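PDB 1VB5: translation initiation factor eIF-2B from Pyrococcus horikoshii, which probably catalyses the exchange of GDP for GTP on initiation factor 2, as a member of the eIF-2B alpha/beta/delta family. Local coordinates for residues V112-S117 against Y201-A206; H151-L156 against F163-D168. All coordinates share one frame; numbering follows the deposited sequence.

Contact 1: V112-S117 against Y201-A206; sequences VIITHS and YLLALA
Leu203 carries this contact from the helix side, meeting Ile114, Thr115 and His116. The contact joins a central strand of a Rossmann-like parallel sheet, strand 111-115, to helix 200-209, which lies against one face of that sheet. The spacing is wide. The closest pair of CA atoms, in His116 and Leu203, is 8.0 Å apart, and the forked leucine end bridges the gap.

The apolar contacts are few and loose. Leu203 CD2 faces Ile114 CG2 at 4.4 Å, methyl to methyl. With Leu203 CG roughly anti to the backbone N (chi1 -153°), the fork is carried toward the sheet: CD1 leads to Thr115 and His116, and CD2 to Ile114. Leu203 also touches Val183 of the neighbouring strand and Met171 and Cys175 of helix 171-175. A disulfide between Cys175 and Cys207 ties that helix to helix 200-209.

Contacts with the backbone come next. Thr115 points its side chain away from the helix, so Leu203 meets its main chain instead: CD1 lies 4.4 Å from Thr115 C. The threonine hydroxyl is held elsewhere, by the carbonyl of Ile182.

No hydrogen bond crosses between the segments. The imidazole of His116 is gripped at both nitrogens from outside, ND1 by Thr141 OG1 and NE2 by the carbonyl of Ala198. These two bonds would fix the rotation of the ring.

Helix 200-209 also packs on the second subunit, where Ala206 touches Leu202 of that chain. Thus the helix links the sheet to the dimer interface. At the strand's end the histidine offers only its aliphatic root to the helix: His116 CB sits 4.2 Å from Leu203 CD1.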
ATOM      1  N   VAL B 112      13.930  -8.209 -13.019  1.00 23.31           N
ATOM      2  CA  VAL B 112      12.517  -8.204 -12.687  1.00 17.56           C
ATOM      3  C   VAL B 112      12.399  -6.826 -12.048  1.00 19.26           C
ATOM      4  O   VAL B 112      12.871  -6.604 -10.936  1.00 20.51           O
ATOM      5  CB  VAL B 112      12.132  -9.289 -11.677  1.00 19.32           C
ATOM      6  CG1 VAL B 112      10.683  -9.077 -11.228  1.00 19.99           C
ATOM      7  CG2 VAL B 112      12.275 -10.673 -12.324  1.00 17.52           C
ATOM      8  N   ILE B 113      11.917  -5.899 -12.803  1.00 15.51           N
ATOM      9  CA  ILE B 113      11.780  -4.512 -12.370  1.00 16.12           C
ATOM     10  C   ILE B 113      10.457  -4.232 -11.661  1.00 19.60           C
ATOM     11  O   ILE B 113       9.390  -4.535 -12.186  1.00 22.37           O
ATOM     12  CB  ILE B 113      11.879  -3.555 -13.580  1.00 16.92           C
ATOM     13  CG1 ILE B 113      13.145  -3.859 -14.386  1.00 14.95           C
ATOM     14  CG2 ILE B 113      11.883  -2.106 -13.107  1.00 14.03           C
ATOM     15  CD1 ILE B 113      13.182  -3.166 -15.749  1.00 17.67           C
ATOM     16  N   ILE B 114      10.526  -3.658 -10.467  1.00 16.41           N
ATOM     17  CA  ILE B 114       9.310  -3.326  -9.741  1.00 15.48           C
ATOM     18  C   ILE B 114       9.211  -1.813  -9.713  1.00 17.40           C
ATOM     19  O   ILE B 114      10.222  -1.116  -9.566  1.00 17.03           O
ATOM     20  CB  ILE B 114       9.318  -3.886  -8.292  1.00 17.98           C
ATOM     21  CG1 ILE B 114       7.962  -3.627  -7.634  1.00 21.32           C
ATOM     22  CG2 ILE B 114      10.422  -3.234  -7.478  1.00 19.45           C
ATOM     23  CD1 ILE B 114       7.729  -4.431  -6.359  1.00 22.86           C
ATOM     24  N   THR B 115       7.997  -1.301  -9.878  1.00 15.75           N
ATOM     25  CA  THR B 115       7.783   0.134  -9.881  1.00 18.82           C
ATOM     26  C   THR B 115       6.444   0.441  -9.224  1.00 21.28           C
ATOM     27  O   THR B 115       5.684  -0.473  -8.897  1.00 20.80           O
ATOM     28  CB  THR B 115       7.815   0.702 -11.337  1.00 22.57           C
ATOM     29  OG1 THR B 115       7.821   2.137 -11.295  1.00 18.97           O
ATOM     30  CG2 THR B 115       6.611   0.217 -12.137  1.00 13.94           C
ATOM     31  N   HIS B 116       6.160   1.726  -9.039  1.00 17.91           N
ATOM     32  CA  HIS B 116       4.931   2.167  -8.386  1.00 16.92           C
ATOM     33  C   HIS B 116       4.400   3.396  -9.118  1.00 20.74           C
ATOM     34  O   HIS B 116       5.177   4.208  -9.616  1.00 23.87           O
ATOM     35  CB  HIS B 116       5.239   2.489  -6.910  1.00 15.63           C
ATOM     36  CG  HIS B 116       4.090   3.077  -6.148  1.00 19.93           C
ATOM     37  ND1 HIS B 116       2.860   2.463  -6.057  1.00 19.19           N
ATOM     38  CD2 HIS B 116       3.994   4.219  -5.426  1.00 17.74           C
ATOM     39  CE1 HIS B 116       2.055   3.202  -5.314  1.00 18.33           C
ATOM     40  NE2 HIS B 116       2.718   4.272  -4.917  1.00 19.75           N
ATOM     41  N   SER B 117       3.078   3.507  -9.200  1.00 17.16           N
ATOM     42  CA  SER B 117       2.416   4.620  -9.874  1.00 16.66           C
ATOM     43  C   SER B 117       2.783   4.698 -11.365  1.00 20.35           C
ATOM     44  O   SER B 117       3.281   3.730 -11.940  1.00 18.79           O
ATOM     45  CB  SER B 117       2.770   5.932  -9.176  1.00 18.98           C
ATOM     46  OG  SER B 117       1.963   6.991  -9.653  1.00 16.68           O
ATOM     47  N   TYR B 201       7.736   5.534  -0.499  1.00 13.42           N
ATOM     48  CA  TYR B 201       8.547   5.405   0.707  1.00 13.72           C
ATOM     49  C   TYR B 201       8.509   3.954   1.201  1.00 14.93           C
ATOM     50  O   TYR B 201       9.543   3.368   1.528  1.00 14.74           O
ATOM     51  CB  TYR B 201       8.004   6.361   1.780  1.00 18.74           C
ATOM     52  CG  TYR B 201       8.612   6.217   3.163  1.00 20.58           C
ATOM     53  CD1 TYR B 201       9.988   6.356   3.369  1.00 22.07           C
ATOM     54  CD2 TYR B 201       7.801   5.972   4.275  1.00 18.82           C
ATOM     55  CE1 TYR B 201      10.542   6.259   4.653  1.00 18.60           C
ATOM     56  CE2 TYR B 201       8.342   5.870   5.561  1.00 18.91           C
ATOM     57  CZ  TYR B 201       9.708   6.017   5.744  1.00 22.93           C
ATOM     58  OH  TYR B 201      10.237   5.940   7.013  1.00 20.12           O
ATOM     59  N   LEU B 202       7.313   3.370   1.238  1.00 13.67           N
ATOM     60  CA  LEU B 202       7.168   1.986   1.696  1.00 17.75           C
ATOM     61  C   LEU B 202       7.911   1.041   0.764  1.00 16.13           C
ATOM     62  O   LEU B 202       8.531   0.075   1.210  1.00 18.52           O
ATOM     63  CB  LEU B 202       5.689   1.588   1.758  1.00 10.66           C
ATOM     64  CG  LEU B 202       4.810   2.506   2.609  1.00 14.77           C
ATOM     65  CD1 LEU B 202       3.357   2.033   2.561  1.00  8.42           C
ATOM     66  CD2 LEU B 202       5.336   2.524   4.035  1.00 12.64           C
ATOM     67  N   LEU B 203       7.849   1.316  -0.533  1.00 17.78           N
ATOM     68  CA  LEU B 203       8.541   0.472  -1.499  1.00 16.68           C
ATOM     69  C   LEU B 203      10.032   0.581  -1.194  1.00 16.63           C
ATOM     70  O   LEU B 203      10.756  -0.417  -1.186  1.00 12.55           O
ATOM     71  CB  LEU B 203       8.282   0.958  -2.932  1.00 17.16           C
ATOM     72  CG  LEU B 203       8.354  -0.036  -4.096  1.00 23.89           C
ATOM     73  CD1 LEU B 203       8.662   0.701  -5.389  1.00 14.36           C
ATOM     74  CD2 LEU B 203       9.397  -1.079  -3.835  1.00 28.74           C
ATOM     75  N   ALA B 204      10.480   1.807  -0.937  1.00 13.76           N
ATOM     76  CA  ALA B 204      11.886   2.063  -0.645  1.00 14.00           C
ATOM     77  C   ALA B 204      12.331   1.301   0.601  1.00 13.87           C
ATOM     78  O   ALA B 204      13.409   0.708   0.620  1.00 14.40           O
ATOM     79  CB  ALA B 204      12.123   3.567  -0.463  1.00 10.56           C
ATOM     80  N   LEU B 205      11.500   1.305   1.638  1.00 14.02           N
ATOM     81  CA  LEU B 205      11.855   0.602   2.871  1.00 12.26           C
ATOM     82  C   LEU B 205      11.961  -0.900   2.659  1.00  8.71           C
ATOM     83  O   LEU B 205      12.916  -1.526   3.107  1.00 13.85           O
ATOM     84  CB  LEU B 205      10.825   0.890   3.974  1.00 14.29           C
ATOM     85  CG  LEU B 205      10.754   2.333   4.492  1.00 17.31           C
ATOM     86  CD1 LEU B 205       9.618   2.464   5.513  1.00 19.63           C
ATOM     87  CD2 LEU B 205      12.085   2.717   5.123  1.00 14.95           C
ATOM     88  N   ALA B 206      10.986  -1.479   1.964  1.00 11.99           N
ATOM     89  CA  ALA B 206      10.979  -2.922   1.726  1.00 11.62           C
ATOM     90  C   ALA B 206      12.146  -3.385   0.869  1.00 16.23           C
ATOM     91  O   ALA B 206      12.762  -4.423   1.128  1.00 16.49           O
ATOM     92  CB  ALA B 206       9.663  -3.333   1.064  1.00 13.99           C
TER

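Contact 2: H151-L156 against F163-D168; sequences HLAREL and FEVITD
The methyl of Ala153 is the bump here, and Phe163 and Val165 form the notch that takes it. The contact belongs to a beta-alpha-beta unit, in which helix 148-158 links strands 136-141 and 163-166 of the Rossmann-like sheet. The helix runs back almost antiparallel to strand 163-166, at 168°. Their axes approach to 9.6 Å, and the phenylalanine ring lies within that gap with one face turned to the helix.

The small side chain of Ala153 lets the ring come close to the helix backbone. Ala153 CA lies over one face of the ring, offset toward its rim. The methyl fits near the far end of the ring, with Ala153 CB 3.7 Å from Phe163 CE1. The same methyl meets the other wall of the notch, Val165 CG2, at 4.2 Å. The two walls project from alternate strand residues.

Leu156, about one turn further along the helix, comes in from the same side of the ring plane, at the CD2 corner. Its CB approaches Phe163 CD2 at 3.8 Å, and the leucine crosses the aromatic side chain obliquely. Leu156 CD1 rests against the root of the phenylalanine, 3.9 Å from Phe163 CB. The ring reaches this place with CG set between its backbone N and carbonyl carbon (chi1 68°). Replacing Phe163 by an alanine is likely to open a gap between strand and helix and leave Ala153 and Leu156 without their main partner here.

Strand 163-166 is an edge strand within its own chain. Val165 makes backbone hydrogen bonds to the second subunit, and Glu164 forms a salt bridge with Arg247 of that subunit. On the helix side the closest approach is to a backbone oxygen: Ala153 O lies 3.4 Å from Phe163 CE2.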
ATOM      1  N   HIS B 151      -2.811   2.397 -16.133  1.00 21.40           N
ATOM      2  CA  HIS B 151      -2.469   3.094 -17.364  1.00 19.85           C
ATOM      3  C   HIS B 151      -1.081   2.598 -17.803  1.00 20.02           C
ATOM      4  O   HIS B 151      -0.837   2.380 -18.986  1.00 21.37           O
ATOM      5  CB  HIS B 151      -2.445   4.606 -17.134  1.00 21.54           C
ATOM      6  CG  HIS B 151      -1.931   5.385 -18.306  1.00 27.50           C
ATOM      7  ND1 HIS B 151      -2.414   5.211 -19.586  1.00 29.20           N
ATOM      8  CD2 HIS B 151      -0.972   6.337 -18.393  1.00 28.35           C
ATOM      9  CE1 HIS B 151      -1.772   6.020 -20.410  1.00 32.33           C
ATOM     10  NE2 HIS B 151      -0.892   6.714 -19.711  1.00 33.38           N
ATOM     11  N   LEU B 152      -0.183   2.402 -16.839  1.00 21.30           N
ATOM     12  CA  LEU B 152       1.162   1.909 -17.138  1.00 18.90           C
ATOM     13  C   LEU B 152       1.045   0.513 -17.760  1.00 21.79           C
ATOM     14  O   LEU B 152       1.722   0.202 -18.744  1.00 26.91           O
ATOM     15  CB  LEU B 152       1.998   1.811 -15.857  1.00 18.57           C
ATOM     16  CG  LEU B 152       3.535   1.804 -15.918  1.00 26.17           C
ATOM     17  CD1 LEU B 152       4.070   0.913 -14.793  1.00 19.46           C
ATOM     18  CD2 LEU B 152       4.044   1.313 -17.254  1.00 17.43           C
ATOM     19  N   ALA B 153       0.188  -0.321 -17.177  1.00 16.99           N
ATOM     20  CA  ALA B 153      -0.023  -1.680 -17.668  1.00 18.82           C
ATOM     21  C   ALA B 153      -0.531  -1.691 -19.117  1.00 18.89           C
ATOM     22  O   ALA B 153      -0.103  -2.517 -19.918  1.00 18.36           O
ATOM     23  CB  ALA B 153      -1.006  -2.424 -16.754  1.00 16.36           C
ATOM     24  N   ARG B 154      -1.445  -0.781 -19.444  1.00 19.93           N
ATOM     25  CA  ARG B 154      -1.977  -0.681 -20.804  1.00 24.11           C
ATOM     26  C   ARG B 154      -0.844  -0.344 -21.776  1.00 20.65           C
ATOM     27  O   ARG B 154      -0.786  -0.874 -22.883  1.00 24.19           O
ATOM     28  CB  ARG B 154      -3.043   0.427 -20.905  1.00 26.22           C
ATOM     29  CG  ARG B 154      -4.486   0.042 -20.527  1.00 40.72           C
ATOM     30  CD  ARG B 154      -4.605  -0.368 -19.074  1.00 57.48           C
ATOM     31  NE  ARG B 154      -5.828   0.107 -18.415  1.00 63.15           N
ATOM     32  CZ  ARG B 154      -6.190   1.385 -18.309  1.00 61.02           C
ATOM     33  NH1 ARG B 154      -5.438   2.353 -18.829  1.00 55.51           N
ATOM     34  NH2 ARG B 154      -7.297   1.704 -17.648  1.00 58.68           N
ATOM     35  N   GLU B 155       0.047   0.549 -21.358  1.00 18.62           N
ATOM     36  CA  GLU B 155       1.160   0.964 -22.198  1.00 17.62           C
ATOM     37  C   GLU B 155       2.194  -0.135 -22.382  1.00 21.63           C
ATOM     38  O   GLU B 155       2.741  -0.293 -23.476  1.00 22.81           O
ATOM     39  CB  GLU B 155       1.829   2.212 -21.617  1.00 16.94           C
ATOM     40  CG  GLU B 155       0.921   3.435 -21.577  1.00 23.11           C
ATOM     41  CD  GLU B 155       0.550   3.946 -22.964  1.00 27.64           C
ATOM     42  OE1 GLU B 155      -0.374   4.777 -23.062  1.00 36.53           O
ATOM     43  OE2 GLU B 155       1.182   3.524 -23.955  1.00 31.47           O
ATOM     44  N   LEU B 156       2.464  -0.891 -21.319  1.00 19.25           N
ATOM     45  CA  LEU B 156       3.440  -1.974 -21.386  1.00 20.46           C
ATOM     46  C   LEU B 156       2.904  -3.080 -22.282  1.00 21.15           C
ATOM     47  O   LEU B 156       3.656  -3.750 -22.982  1.00 17.27           O
ATOM     48  CB  LEU B 156       3.732  -2.533 -19.987  1.00 22.57           C
ATOM     49  CG  LEU B 156       4.548  -1.644 -19.041  1.00 28.30           C
ATOM     50  CD1 LEU B 156       4.692  -2.323 -17.688  1.00 18.93           C
ATOM     51  CD2 LEU B 156       5.924  -1.380 -19.643  1.00 21.92           C
ATOM     52  N   PHE B 163       4.506  -8.104 -17.906  1.00 25.40           N
ATOM     53  CA  PHE B 163       4.271  -7.430 -16.633  1.00 25.36           C
ATOM     54  C   PHE B 163       3.276  -8.165 -15.759  1.00 25.28           C
ATOM     55  O   PHE B 163       2.502  -8.995 -16.234  1.00 23.78           O
ATOM     56  CB  PHE B 163       3.777  -5.995 -16.871  1.00 20.39           C
ATOM     57  CG  PHE B 163       2.397  -5.916 -17.465  1.00 27.23           C
ATOM     58  CD1 PHE B 163       1.268  -6.007 -16.655  1.00 24.96           C
ATOM     59  CD2 PHE B 163       2.226  -5.774 -18.838  1.00 25.09           C
ATOM     60  CE1 PHE B 163      -0.013  -5.959 -17.205  1.00 30.00           C
ATOM     61  CE2 PHE B 163       0.951  -5.725 -19.397  1.00 26.88           C
ATOM     62  CZ  PHE B 163      -0.172  -5.818 -18.580  1.00 26.13           C
ATOM     63  N   GLU B 164       3.302  -7.824 -14.476  1.00 25.90           N
ATOM     64  CA  GLU B 164       2.425  -8.405 -13.473  1.00 24.98           C
ATOM     65  C   GLU B 164       1.935  -7.224 -12.640  1.00 24.23           C
ATOM     66  O   GLU B 164       2.727  -6.356 -12.279  1.00 26.50           O
ATOM     67  CB  GLU B 164       3.232  -9.368 -12.600  1.00 30.01           C
ATOM     68  CG  GLU B 164       2.425 -10.392 -11.841  1.00 44.00           C
ATOM     69  CD  GLU B 164       3.307 -11.323 -11.019  1.00 47.94           C
ATOM     70  OE1 GLU B 164       2.796 -12.362 -10.546  1.00 50.01           O
ATOM     71  OE2 GLU B 164       4.508 -11.014 -10.842  1.00 37.74           O
ATOM     72  N   VAL B 165       0.638  -7.169 -12.353  1.00 23.12           N
ATOM     73  CA  VAL B 165       0.087  -6.076 -11.556  1.00 20.40           C
ATOM     74  C   VAL B 165      -0.247  -6.538 -10.135  1.00 22.82           C
ATOM     75  O   VAL B 165      -0.738  -7.646  -9.938  1.00 23.88           O
ATOM     76  CB  VAL B 165      -1.213  -5.513 -12.165  1.00 16.27           C
ATOM     77  CG1 VAL B 165      -1.617  -4.242 -11.420  1.00 16.69           C
ATOM     78  CG2 VAL B 165      -1.030  -5.241 -13.641  1.00 12.68           C
ATOM     79  N   ILE B 166       0.015  -5.684  -9.150  1.00 18.65           N
ATOM     80  CA  ILE B 166      -0.278  -6.009  -7.757  1.00 19.01           C
ATOM     81  C   ILE B 166      -0.963  -4.813  -7.104  1.00 18.88           C
ATOM     82  O   ILE B 166      -1.059  -3.739  -7.709  1.00 14.16           O
ATOM     83  CB  ILE B 166       1.018  -6.342  -6.950  1.00 15.99           C
ATOM     84  CG1 ILE B 166       1.920  -5.104  -6.853  1.00 18.33           C
ATOM     85  CG2 ILE B 166       1.774  -7.481  -7.614  1.00 12.31           C
ATOM     86  CD1 ILE B 166       3.204  -5.324  -6.030  1.00 10.13           C
ATOM     87  N   THR B 167      -1.468  -5.005  -5.887  1.00 16.93           N
ATOM     88  CA  THR B 167      -2.102  -3.909  -5.153  1.00 18.07           C
ATOM     89  C   THR B 167      -0.959  -3.220  -4.420  1.00 14.58           C
ATOM     90  O   THR B 167       0.106  -3.814  -4.251  1.00 14.50           O
ATOM     91  CB  THR B 167      -3.104  -4.429  -4.114  1.00 17.78           C
ATOM     92  OG1 THR B 167      -2.418  -5.262  -3.179  1.00 15.53           O
ATOM     93  CG2 THR B 167      -4.210  -5.237  -4.792  1.00 22.57           C
ATOM     94  N   ASP B 168      -1.165  -1.983  -3.976  1.00 14.47           N
ATOM     95  CA  ASP B 168      -0.102  -1.261  -3.278  1.00 17.83           C
ATOM     96  C   ASP B 168       0.395  -1.997  -2.022  1.00 20.09           C
ATOM     97  O   ASP B 168       1.597  -2.049  -1.754  1.00 21.71           O
ATOM     98  CB  ASP B 168      -0.572   0.152  -2.884  1.00 20.84           C
ATOM     99  CG  ASP B 168      -1.121   0.958  -4.072  1.00 29.03           C
ATOM    100  OD1 ASP B 168      -0.885   0.568  -5.237  1.00 37.49           O
ATOM    101  OD2 ASP B 168      -1.783   1.998  -3.839  1.00 22.86           O
TER

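Overall arrangement
Both contacts set a helix against the same parallel sheet, but on opposite faces. In strand 111-115, Ile114 turns to helix 200-209 of contact 1, while Thr115 turns to helix 148-158 of contact 2. There Thr115 CG2 meets Leu152 CD1 at 3.7 Å, so the two touch. Contact 1 lies at a central strand, and all its touching residues are buried. Contact 2 lies at an edge strand within its chain, and Phe163 is partly exposed. A forked leucine end carries the first, against aliphatic groups and main chain; an aromatic ring dominates the second. Neither has a hydrogen bond between its segments. Both reach the second subunit, contact 1 through its helix and contact 2 through its strand.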